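Local coordinates for Non-structural protein 11 (Prrsv 16244b, PDB 5EYI) that probably cleaves RNA at uridylates as an arterivirus endoribonuclease, degrading viral polyuridine tracts and so keeping host double-stranded RNA sensors from being activated, at residues I110-R115 and L153-K159; S128-A132 and D217-Y221; A132-V137 and H146-Y152. The protein carries 1 engineered substitution. One frame throughout, in Å; residues are numbered along the deposited sequence.

Interaction 1. Residues I110-R115 and L153-K159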
loop_
_atom_site.group_PDB
_atom_site.type_symbol
_atom_site.label_atom_id
_atom_site.label_comp_id
_atom_site.label_asym_id
_atom_site.label_seq_id
_atom_site.Cartn_x
_atom_site.Cartn_y
_atom_site.Cartn_z
ATOM N N ILE A 110 -6.347 21.130 9.134
ATOM C CA ILE A 110 -6.316 20.603 10.500
ATOM C C ILE A 110 -6.082 21.735 11.524
ATOM O O ILE A 110 -6.806 21.833 12.505
ATOM C CB ILE A 110 -5.283 19.459 10.643
ATOM C CG1 ILE A 110 -5.808 18.202 9.941
ATOM C CG2 ILE A 110 -5.004 19.134 12.107
ATOM C CD1 ILE A 110 -4.726 17.209 9.574
ATOM N N GLU A 111 -5.118 22.614 11.262
ATOM C CA GLU A 111 -4.740 23.635 12.242
ATOM C C GLU A 111 -5.855 24.655 12.458
ATOM O O GLU A 111 -6.080 25.065 13.591
ATOM C CB GLU A 111 -3.425 24.330 11.880
ATOM C CG GLU A 111 -2.172 23.487 12.131
ATOM C CD GLU A 111 -1.933 22.418 11.069
ATOM O OE1 GLU A 111 -2.703 22.342 10.080
ATOM O OE2 GLU A 111 -0.970 21.641 11.232
ATOM N N VAL A 112 -6.561 25.046 11.397
ATOM C CA VAL A 112 -7.705 25.971 11.548
ATOM C C VAL A 112 -9.039 25.277 11.778
ATOM O O VAL A 112 -10.023 25.955 12.018
ATOM C CB VAL A 112 -7.837 26.980 10.379
ATOM C CG1 VAL A 112 -6.521 27.691 10.154
ATOM C CG2 VAL A 112 -8.310 26.327 9.094
ATOM N N ASP A 113 -9.062 23.944 11.710
ATOM C CA ASP A 113 -10.275 23.130 11.841
ATOM C C ASP A 113 -11.302 23.391 10.736
ATOM O O ASP A 113 -12.513 23.362 10.975
ATOM C CB ASP A 113 -10.913 23.287 13.237
ATOM C CG ASP A 113 -11.812 22.115 13.610
ATOM O OD1 ASP A 113 -11.556 20.976 13.174
ATOM O OD2 ASP A 113 -12.784 22.338 14.346
ATOM N N CYS A 114 -10.816 23.636 9.524
ATOM C CA CYS A 114 -11.687 23.720 8.365
ATOM C C CYS A 114 -11.811 22.333 7.756
ATOM O O CYS A 114 -10.817 21.768 7.306
ATOM C CB CYS A 114 -11.134 24.680 7.327
ATOM S SG CYS A 114 -12.194 24.782 5.866
ATOM N N ARG A 115 -13.029 21.795 7.728
ATOM C CA ARG A 115 -13.268 20.440 7.222
ATOM C C ARG A 115 -13.999 20.418 5.883
ATOM O O ARG A 115 -14.677 19.449 5.557
ATOM C CB ARG A 115 -14.016 19.642 8.275
ATOM C CG ARG A 115 -13.340 19.774 9.626
ATOM C CD ARG A 115 -13.778 18.718 10.593
ATOM N NE ARG A 115 -13.083 18.871 11.861
ATOM C CZ ARG A 115 -13.076 17.965 12.831
ATOM N NH1 ARG A 115 -13.721 16.801 12.697
ATOM N NH2 ARG A 115 -12.412 18.221 13.952
ATOM N N LEU A 153 -15.545 11.869 12.205
ATOM C CA LEU A 153 -14.334 12.378 12.838
ATOM C C LEU A 153 -14.650 13.033 14.177
ATOM O O LEU A 153 -15.748 13.558 14.366
ATOM C CB LEU A 153 -13.639 13.402 11.952
ATOM C CG LEU A 153 -13.190 12.929 10.575
ATOM C CD1 LEU A 153 -12.423 14.068 9.932
ATOM C CD2 LEU A 153 -12.360 11.652 10.648
ATOM N N PRO A 154 -13.685 13.008 15.115
ATOM C CA PRO A 154 -13.871 13.691 16.399
ATOM C C PRO A 154 -13.634 15.189 16.268
ATOM O O PRO A 154 -13.134 15.653 15.247
ATOM C CB PRO A 154 -12.796 13.067 17.271
ATOM C CG PRO A 154 -11.688 12.757 16.314
ATOM C CD PRO A 154 -12.349 12.389 15.012
ATOM N N ARG A 155 -13.962 15.937 17.311
ATOM C CA ARG A 155 -13.766 17.387 17.307
ATOM C C ARG A 155 -12.293 17.827 17.367
ATOM O O ARG A 155 -11.948 18.842 16.779
ATOM C CB ARG A 155 -14.585 18.043 18.424
ATOM C CG ARG A 155 -16.069 18.129 18.093
ATOM C CD ARG A 155 -16.894 18.516 19.304
ATOM N NE ARG A 155 -16.577 19.863 19.801
ATOM C CZ ARG A 155 -17.220 20.994 19.490
ATOM N NH1 ARG A 155 -18.254 21.006 18.655
ATOM N NH2 ARG A 155 -16.815 22.139 20.027
ATOM N N VAL A 156 -11.428 17.082 18.051
ATOM C CA VAL A 156 -10.002 17.459 18.120
ATOM C C VAL A 156 -9.190 16.503 17.263
ATOM O O VAL A 156 -9.228 15.294 17.449
ATOM C CB VAL A 156 -9.433 17.700 19.568
ATOM C CG1 VAL A 156 -10.319 17.162 20.672
ATOM C CG2 VAL A 156 -7.982 17.233 19.746
ATOM N N LEU A 157 -8.497 17.081 16.289
ATOM C CA LEU A 157 -7.618 16.362 15.382
ATOM C C LEU A 157 -6.185 16.746 15.724
ATOM O O LEU A 157 -5.867 17.934 15.798
ATOM C CB LEU A 157 -7.931 16.735 13.937
ATOM C CG LEU A 157 -9.369 16.436 13.482
ATOM C CD1 LEU A 157 -9.593 16.893 12.043
ATOM C CD2 LEU A 157 -9.710 14.959 13.627
ATOM N N PRO A 158 -5.308 15.751 15.945
ATOM C CA PRO A 158 -3.908 16.096 16.211
ATOM C C PRO A 158 -3.289 16.935 15.083
ATOM O O PRO A 158 -3.545 16.670 13.895
ATOM C CB PRO A 158 -3.217 14.734 16.307
ATOM C CG PRO A 158 -4.294 13.759 16.638
ATOM C CD PRO A 158 -5.564 14.303 16.063
ATOM N N LYS A 159 -2.482 17.924 15.457
ATOM C CA LYS A 159 -1.846 18.810 14.486
ATOM C C LYS A 159 -0.562 18.170 13.998
ATOM O O LYS A 159 0.536 18.560 14.386
ATOM C CB LYS A 159 -1.593 20.186 15.094
ATOM C CG LYS A 159 -2.874 20.933 15.435
ATOM C CD LYS A 159 -2.561 22.116 16.324
ATOM C CE LYS A 159 -3.791 22.953 16.611
ATOM N NZ LYS A 159 -3.385 24.228 17.273
HETATM O O HOH W 1 -13.783 20.558 15.963
#
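The guanidinium of R115 shows how one arginine can organise a loop that has no regular secondary structure. Both of its terminal nitrogens donate to the same backbone carbonyl, NH1 to P154 O at 2.9 Å and NH2 to P154 O at 3.0 Å, so the acceptor lies near the plane of the group. Its other edge is taken by D113 of the same segment: the salt bridge runs from R115 NE to D113 OD1 at 2.9 Å, and R115 NH2 also donates to D113 OD1 at 3.0 Å. D113 is also the C-prime residue of the Schellman motif that ends the helix, with positive phi and a bond from D113 N to I110 O of 3.2 Å. A water extends the network, donating to D113 OD2 and to R155 O at 2.6 Å each.

With its edges engaged in polar contacts, the guanidinium offers a face to L157, whose CG lies 3.6 Å from R115 NH2. Farther along, I110 packs against residues 157-159 of the loop: I110 CG2 is 3.4 Å from P158 O and 4.2 Å from L157 CB. K159 lies across the helix end, its CB 4.2 Å from E111 OE2, but the carboxylate of E111 pairs with K10.

The contact joins the end of helix 109-112 to the loop that leads into strand 163-169. I110 and L153 both rest on L180 of strand 173-180, L157 and P158 on V165 of strand 163-169, and E111 and V112 on V77 of strand 76-78.

Interaction 2. Residues S128-A132 and D217-Y221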
loop_
_atom_site.group_PDB
_atom_site.type_symbol
_atom_site.label_atom_id
_atom_site.label_comp_id
_atom_site.label_asym_id
_atom_site.label_seq_id
_atom_site.Cartn_x
_atom_site.Cartn_y
_atom_site.Cartn_z
ATOM N N SER A 128 -14.528 9.465 -6.013
ATOM C CA SER A 128 -13.970 8.338 -6.777
ATOM C C SER A 128 -13.469 7.179 -5.885
ATOM O O SER A 128 -13.388 6.045 -6.349
ATOM C CB SER A 128 -12.847 8.820 -7.703
ATOM O OG SER A 128 -11.679 9.174 -6.978
ATOM N N LEU A 129 -13.114 7.473 -4.631
ATOM C CA LEU A 129 -12.763 6.456 -3.639
ATOM C C LEU A 129 -13.512 6.746 -2.331
ATOM O O LEU A 129 -12.906 7.160 -1.338
ATOM C CB LEU A 129 -11.245 6.438 -3.394
ATOM C CG LEU A 129 -10.329 5.441 -4.091
ATOM C CD1 LEU A 129 -9.015 5.401 -3.329
ATOM C CD2 LEU A 129 -10.910 4.037 -4.175
ATOM N N PRO A 130 -14.842 6.536 -2.321
ATOM C CA PRO A 130 -15.632 6.964 -1.153
ATOM C C PRO A 130 -15.245 6.256 0.144
ATOM O O PRO A 130 -15.300 6.866 1.207
ATOM C CB PRO A 130 -17.075 6.639 -1.549
ATOM C CG PRO A 130 -16.967 5.622 -2.617
ATOM C CD PRO A 130 -15.667 5.844 -3.325
ATOM N N HIS A 131 -14.847 4.990 0.058
ATOM C CA HIS A 131 -14.418 4.281 1.245
ATOM C C HIS A 131 -13.227 5.012 1.843
ATOM O O HIS A 131 -13.323 5.464 2.974
ATOM C CB HIS A 131 -14.074 2.827 0.972
ATOM C CG HIS A 131 -13.920 2.013 2.218
ATOM N ND1 HIS A 131 -12.730 1.921 2.911
ATOM C CD2 HIS A 131 -14.814 1.267 2.906
ATOM C CE1 HIS A 131 -12.897 1.137 3.962
ATOM N NE2 HIS A 131 -14.154 0.737 3.988
ATOM N N ALA A 132 -12.165 5.204 1.058
ATOM C CA ALA A 132 -10.955 5.935 1.502
ATOM C C ALA A 132 -11.213 7.297 2.146
ATOM O O ALA A 132 -10.700 7.578 3.238
ATOM C CB ALA A 132 -9.986 6.128 0.343
ATOM N N ASP A 217 -9.547 0.415 -6.374
ATOM C CA ASP A 217 -11.000 0.637 -6.270
ATOM C C ASP A 217 -11.606 0.404 -4.888
ATOM O O ASP A 217 -12.810 0.157 -4.785
ATOM C CB ASP A 217 -11.747 -0.223 -7.294
ATOM C CG ASP A 217 -11.299 0.040 -8.702
ATOM O OD1 ASP A 217 -11.138 1.224 -9.065
ATOM O OD2 ASP A 217 -11.108 -0.940 -9.447
ATOM N N LYS A 218 -10.797 0.497 -3.832
ATOM C CA LYS A 218 -11.281 0.230 -2.481
ATOM C C LYS A 218 -10.880 1.335 -1.523
ATOM O O LYS A 218 -11.725 2.113 -1.114
ATOM C CB LYS A 218 -10.823 -1.143 -1.997
ATOM C CG LYS A 218 -11.671 -2.254 -2.593
ATOM C CD LYS A 218 -11.073 -3.644 -2.429
ATOM C CE LYS A 218 -11.990 -4.676 -3.075
ATOM N NZ LYS A 218 -11.376 -6.030 -3.145
ATOM N N THR A 219 -9.603 1.430 -1.186
ATOM C CA THR A 219 -9.189 2.348 -0.132
ATOM C C THR A 219 -7.752 2.778 -0.299
ATOM O O THR A 219 -6.990 2.212 -1.093
ATOM C CB THR A 219 -9.436 1.733 1.281
ATOM O OG1 THR A 219 -9.428 2.761 2.289
ATOM C CG2 THR A 219 -8.401 0.651 1.620
ATOM N N ALA A 220 -7.403 3.811 0.453
ATOM C CA ALA A 220 -6.051 4.334 0.484
ATOM C C ALA A 220 -5.839 5.092 1.781
ATOM O O ALA A 220 -6.749 5.755 2.279
ATOM C CB ALA A 220 -5.777 5.235 -0.706
ATOM N N TYR A 221 -4.640 4.969 2.326
ATOM C CA TYR A 221 -4.293 5.651 3.554
ATOM C C TYR A 221 -2.802 5.767 3.686
ATOM O O TYR A 221 -2.050 4.964 3.109
ATOM C CB TYR A 221 -4.870 4.936 4.776
ATOM C CG TYR A 221 -4.445 3.490 4.987
ATOM C CD1 TYR A 221 -5.325 2.445 4.740
ATOM C CD2 TYR A 221 -3.180 3.173 5.476
ATOM C CE1 TYR A 221 -4.955 1.124 4.964
ATOM C CE2 TYR A 221 -2.795 1.865 5.688
ATOM C CZ TYR A 221 -3.683 0.838 5.440
ATOM O OH TYR A 221 -3.297 -0.477 5.668
HETATM O O HOH W 2 -13.718 3.435 -2.104
#
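A short helix start laid across the beginning of a strand illustrates how a predicted active-site residue can be positioned by its backbone surroundings. The first contact is made by L129, the N-cap residue of helix 130-133. The CB of L129 points sideways, yet its branches reach over the opposite backbone: CD2 lies 3.6 Å from K218 N and 3.8 Å from D217 C, while CD1 meets A220 CB at 4.2 Å. P130 opens the helix and turns away. H131 follows, with CB 3.2 Å from K218 O. Its backbone is joined to the same carbonyl through a water that accepts from H131 N at 2.9 Å and donates to K218 O at 2.6 Å. The t rotamer of H131 brings the ring edge to T219, where ND1 and OG1 form a weak hydrogen bond of 3.5 Å. A132 makes the closest backbone approach, 4.3 Å from its CA to T219 CA; its small CB fits 3.5 Å from A220 N, and A132 CA lies 3.6 Å from T219 OG1.

The strand begins irregularly, with K218 and T219 in a classic beta bulge at the start of strand 219-223, an outer strand of the three-stranded antiparallel sheet. Y221 meets the ring of H146 and packs on E195 of the second subunit. H131 and H146 are both predicted active-site residues, and the side chain of T219 comes within about 4 Å of that of H146. The geometry is consistent with the His-His-Lys centre of EndoU nucleases, with the engineered A175 probably at the lysine position, here bordered by the bulged strand.

Interaction 3. Residues A132-V137 and H146-Y152. With SO4 (sulfate ion), chain C.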
loop_
_atom_site.group_PDB
_atom_site.type_symbol
_atom_site.label_atom_id
_atom_site.label_comp_id
_atom_site.label_asym_id
_atom_site.label_seq_id
_atom_site.Cartn_x
_atom_site.Cartn_y
_atom_site.Cartn_z
ATOM N N ALA A 132 -12.165 5.204 1.058
ATOM C CA ALA A 132 -10.955 5.935 1.502
ATOM C C ALA A 132 -11.213 7.297 2.146
ATOM O O ALA A 132 -10.700 7.578 3.238
ATOM C CB ALA A 132 -9.986 6.128 0.343
ATOM N N PHE A 133 -11.996 8.131 1.463
ATOM C CA PHE A 133 -12.042 9.570 1.739
ATOM C C PHE A 133 -13.326 10.106 2.382
ATOM O O PHE A 133 -13.295 11.169 3.011
ATOM C CB PHE A 133 -11.718 10.341 0.448
ATOM C CG PHE A 133 -10.380 9.974 -0.164
ATOM C CD1 PHE A 133 -9.218 9.962 0.608
ATOM C CD2 PHE A 133 -10.279 9.650 -1.517
ATOM C CE1 PHE A 133 -7.993 9.628 0.048
ATOM C CE2 PHE A 133 -9.060 9.314 -2.079
ATOM C CZ PHE A 133 -7.915 9.301 -1.295
ATOM N N ILE A 134 -14.440 9.391 2.240
ATOM C CA ILE A 134 -15.708 9.787 2.864
ATOM C C ILE A 134 -15.965 8.957 4.139
ATOM O O ILE A 134 -16.261 9.509 5.204
ATOM C CB ILE A 134 -16.863 9.717 1.839
ATOM C CG1 ILE A 134 -16.600 10.734 0.709
ATOM C CG2 ILE A 134 -18.208 9.987 2.504
ATOM C CD1 ILE A 134 -17.531 10.620 -0.489
ATOM N N GLY A 135 -15.817 7.643 4.021
ATOM C CA GLY A 135 -16.030 6.725 5.118
ATOM C C GLY A 135 -17.380 6.054 5.024
ATOM O O GLY A 135 -18.328 6.604 4.464
ATOM N N ASP A 136 -17.457 4.854 5.576
ATOM C CA ASP A 136 -18.699 4.096 5.586
ATOM C C ASP A 136 -18.741 3.175 6.789
ATOM O O ASP A 136 -17.739 3.008 7.482
ATOM C CB ASP A 136 -18.816 3.281 4.301
ATOM C CG ASP A 136 -17.826 2.139 4.248
ATOM O OD1 ASP A 136 -16.752 2.233 4.885
ATOM O OD2 ASP A 136 -18.123 1.134 3.574
ATOM N N VAL A 137 -19.901 2.566 7.004
ATOM C CA VAL A 137 -20.135 1.694 8.144
ATOM C C VAL A 137 -20.564 0.317 7.651
ATOM O O VAL A 137 -21.458 0.205 6.815
ATOM C CB VAL A 137 -21.205 2.300 9.072
ATOM C CG1 VAL A 137 -21.651 1.306 10.143
ATOM C CG2 VAL A 137 -20.669 3.576 9.703
ATOM N N HIS A 146 -10.113 8.649 6.216
ATOM C CA HIS A 146 -8.700 9.015 6.185
ATOM C C HIS A 146 -8.419 10.455 5.756
ATOM O O HIS A 146 -7.270 10.809 5.518
ATOM C CB HIS A 146 -7.939 8.018 5.325
ATOM C CG HIS A 146 -7.955 6.622 5.872
ATOM N ND1 HIS A 146 -8.635 5.598 5.257
ATOM C CD2 HIS A 146 -7.373 6.078 6.966
ATOM C CE1 HIS A 146 -8.468 4.483 5.944
ATOM N NE2 HIS A 146 -7.709 4.748 6.989
ATOM N N HIS A 147 -9.447 11.296 5.704
ATOM C CA HIS A 147 -9.267 12.681 5.306
ATOM C C HIS A 147 -9.979 13.627 6.263
ATOM O O HIS A 147 -10.948 13.254 6.919
ATOM C CB HIS A 147 -9.751 12.903 3.871
ATOM C CG HIS A 147 -9.154 14.108 3.221
ATOM N ND1 HIS A 147 -9.901 15.198 2.837
ATOM C CD2 HIS A 147 -7.871 14.409 2.916
ATOM C CE1 HIS A 147 -9.110 16.116 2.311
ATOM N NE2 HIS A 147 -7.869 15.663 2.349
ATOM N N VAL A 148 -9.477 14.855 6.325
ATOM C CA VAL A 148 -10.034 15.899 7.173
ATOM C C VAL A 148 -11.487 16.235 6.814
ATOM O O VAL A 148 -12.215 16.784 7.638
ATOM C CB VAL A 148 -9.166 17.179 7.106
ATOM C CG1 VAL A 148 -9.343 17.890 5.767
ATOM C CG2 VAL A 148 -9.471 18.107 8.278
ATOM N N THR A 149 -11.881 15.913 5.586
ATOM C CA THR A 149 -13.248 16.067 5.104
ATOM C C THR A 149 -14.143 14.826 5.345
ATOM O O THR A 149 -15.339 14.864 5.028
ATOM C CB THR A 149 -13.244 16.398 3.590
ATOM O OG1 THR A 149 -12.615 15.341 2.849
ATOM C CG2 THR A 149 -12.495 17.705 3.324
ATOM N N SER A 150 -13.589 13.752 5.916
ATOM C CA SER A 150 -14.324 12.494 6.077
ATOM C C SER A 150 -15.428 12.578 7.127
ATOM O O SER A 150 -15.489 13.501 7.940
ATOM C CB SER A 150 -13.383 11.338 6.441
ATOM O OG SER A 150 -12.379 11.150 5.459
ATOM N N ARG A 151 -16.300 11.583 7.095
ATOM C CA ARG A 151 -17.315 11.417 8.132
ATOM C C ARG A 151 -16.719 10.829 9.404
ATOM O O ARG A 151 -15.568 10.367 9.421
ATOM C CB ARG A 151 -18.416 10.505 7.638
ATOM C CG ARG A 151 -19.258 11.122 6.550
ATOM C CD ARG A 151 -20.167 10.069 5.952
ATOM N NE ARG A 151 -21.060 10.615 4.938
ATOM C CZ ARG A 151 -21.616 9.908 3.946
ATOM N NH1 ARG A 151 -21.384 8.603 3.810
ATOM N NH2 ARG A 151 -22.406 10.523 3.064
ATOM N N TYR A 152 -17.524 10.884 10.467
ATOM C CA TYR A 152 -17.271 10.177 11.725
ATOM C C TYR A 152 -16.043 10.678 12.526
ATOM O O TYR A 152 -15.583 10.000 13.451
ATOM C CB TYR A 152 -17.197 8.662 11.452
ATOM C CG TYR A 152 -18.336 8.167 10.574
ATOM C CD1 TYR A 152 -19.661 8.475 10.881
ATOM C CD2 TYR A 152 -18.089 7.415 9.422
ATOM C CE1 TYR A 152 -20.706 8.040 10.079
ATOM C CE2 TYR A 152 -19.129 6.979 8.609
ATOM C CZ TYR A 152 -20.433 7.301 8.942
ATOM O OH TYR A 152 -21.474 6.885 8.153
HETATM S S SO4 C . -22.330 13.801 4.803
HETATM O O1 SO4 C . -22.539 15.256 4.926
HETATM O O2 SO4 C . -23.565 13.060 5.148
HETATM O O3 SO4 C . -21.239 13.477 5.749
HETATM O O4 SO4 C . -21.964 13.345 3.437
HETATM O O HOH W 3 -14.139 13.484 1.664
HETATM O O HOH W 4 -21.076 6.649 5.485
#
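Backbone hydrogen bonds set the course of these two segments. H146 N donates to A132 O at 3.2 Å, and five residues farther on the nearly linear bond from R151 N to I134 O spans 2.8 Å. Between them, H147 to S150 form a type I beta turn closed by S150 N to H147 O at 2.9 Å. S150 OG lies 2.6 Å from F133 O and 2.9 Å from H147 O.

Water continues the polar network. One molecule donates to F133 O at 2.8 Å and lies 2.7 Å from T149 OG1; another donates to G135 O at 2.9 Å, accepts from R151 NH1 at 2.6 Å and sits 2.7 Å from Y152 OH. R151 also holds a sulfate, probably from the crystallisation liquor, through NE to O3 at 3.0 Å and NH2 to O4 at 2.9 Å.

In the packing, I134 CG2 lies over one face of the R151 guanidinium, 3.7 Å from R151 CZ, and V137 CG2 meets Y152 CZ at 3.8 Å. G135 follows the helix with positive phi, where a CB would press on the preceding carbonyl and point toward the Y152 ring, whose edge faces the backbone of G135 and D136.

H146 NE2 is hydrogen-bonded to E195 OE2 of the second subunit, which brings the dimer partner to a predicted active-site residue. The side chain of D136 comes within about 3 Å of that of H131, the other predicted active-site histidine. By joining the end of helix 130-133 to the loop between strands 141-143 and 163-169, the contact probably lines the EndoU catalytic pocket.

How the interactions relate
All three contacts lie in the C-terminal endoribonuclease domain. From the N terminus, the chain leaves helix 109-112 at 110-115, runs through helix 120-128 and the hairpin 136-138/141-143, and returns at 153-159, where interaction 1 closes the loop. Interaction 3 closes a shorter loop nested inside it, around the hairpin. Interaction 2 starts within the loop of interaction 1 but ends far beyond it, at strand 219-223, so these two cross; interaction 3 is nested inside its loop as well. Interactions 2 and 3 share A132 and touch again where Y221 meets H146, while R115 and L153 pack on residues 147-149 of the turn H147-S150, linking interactions 1 and 3.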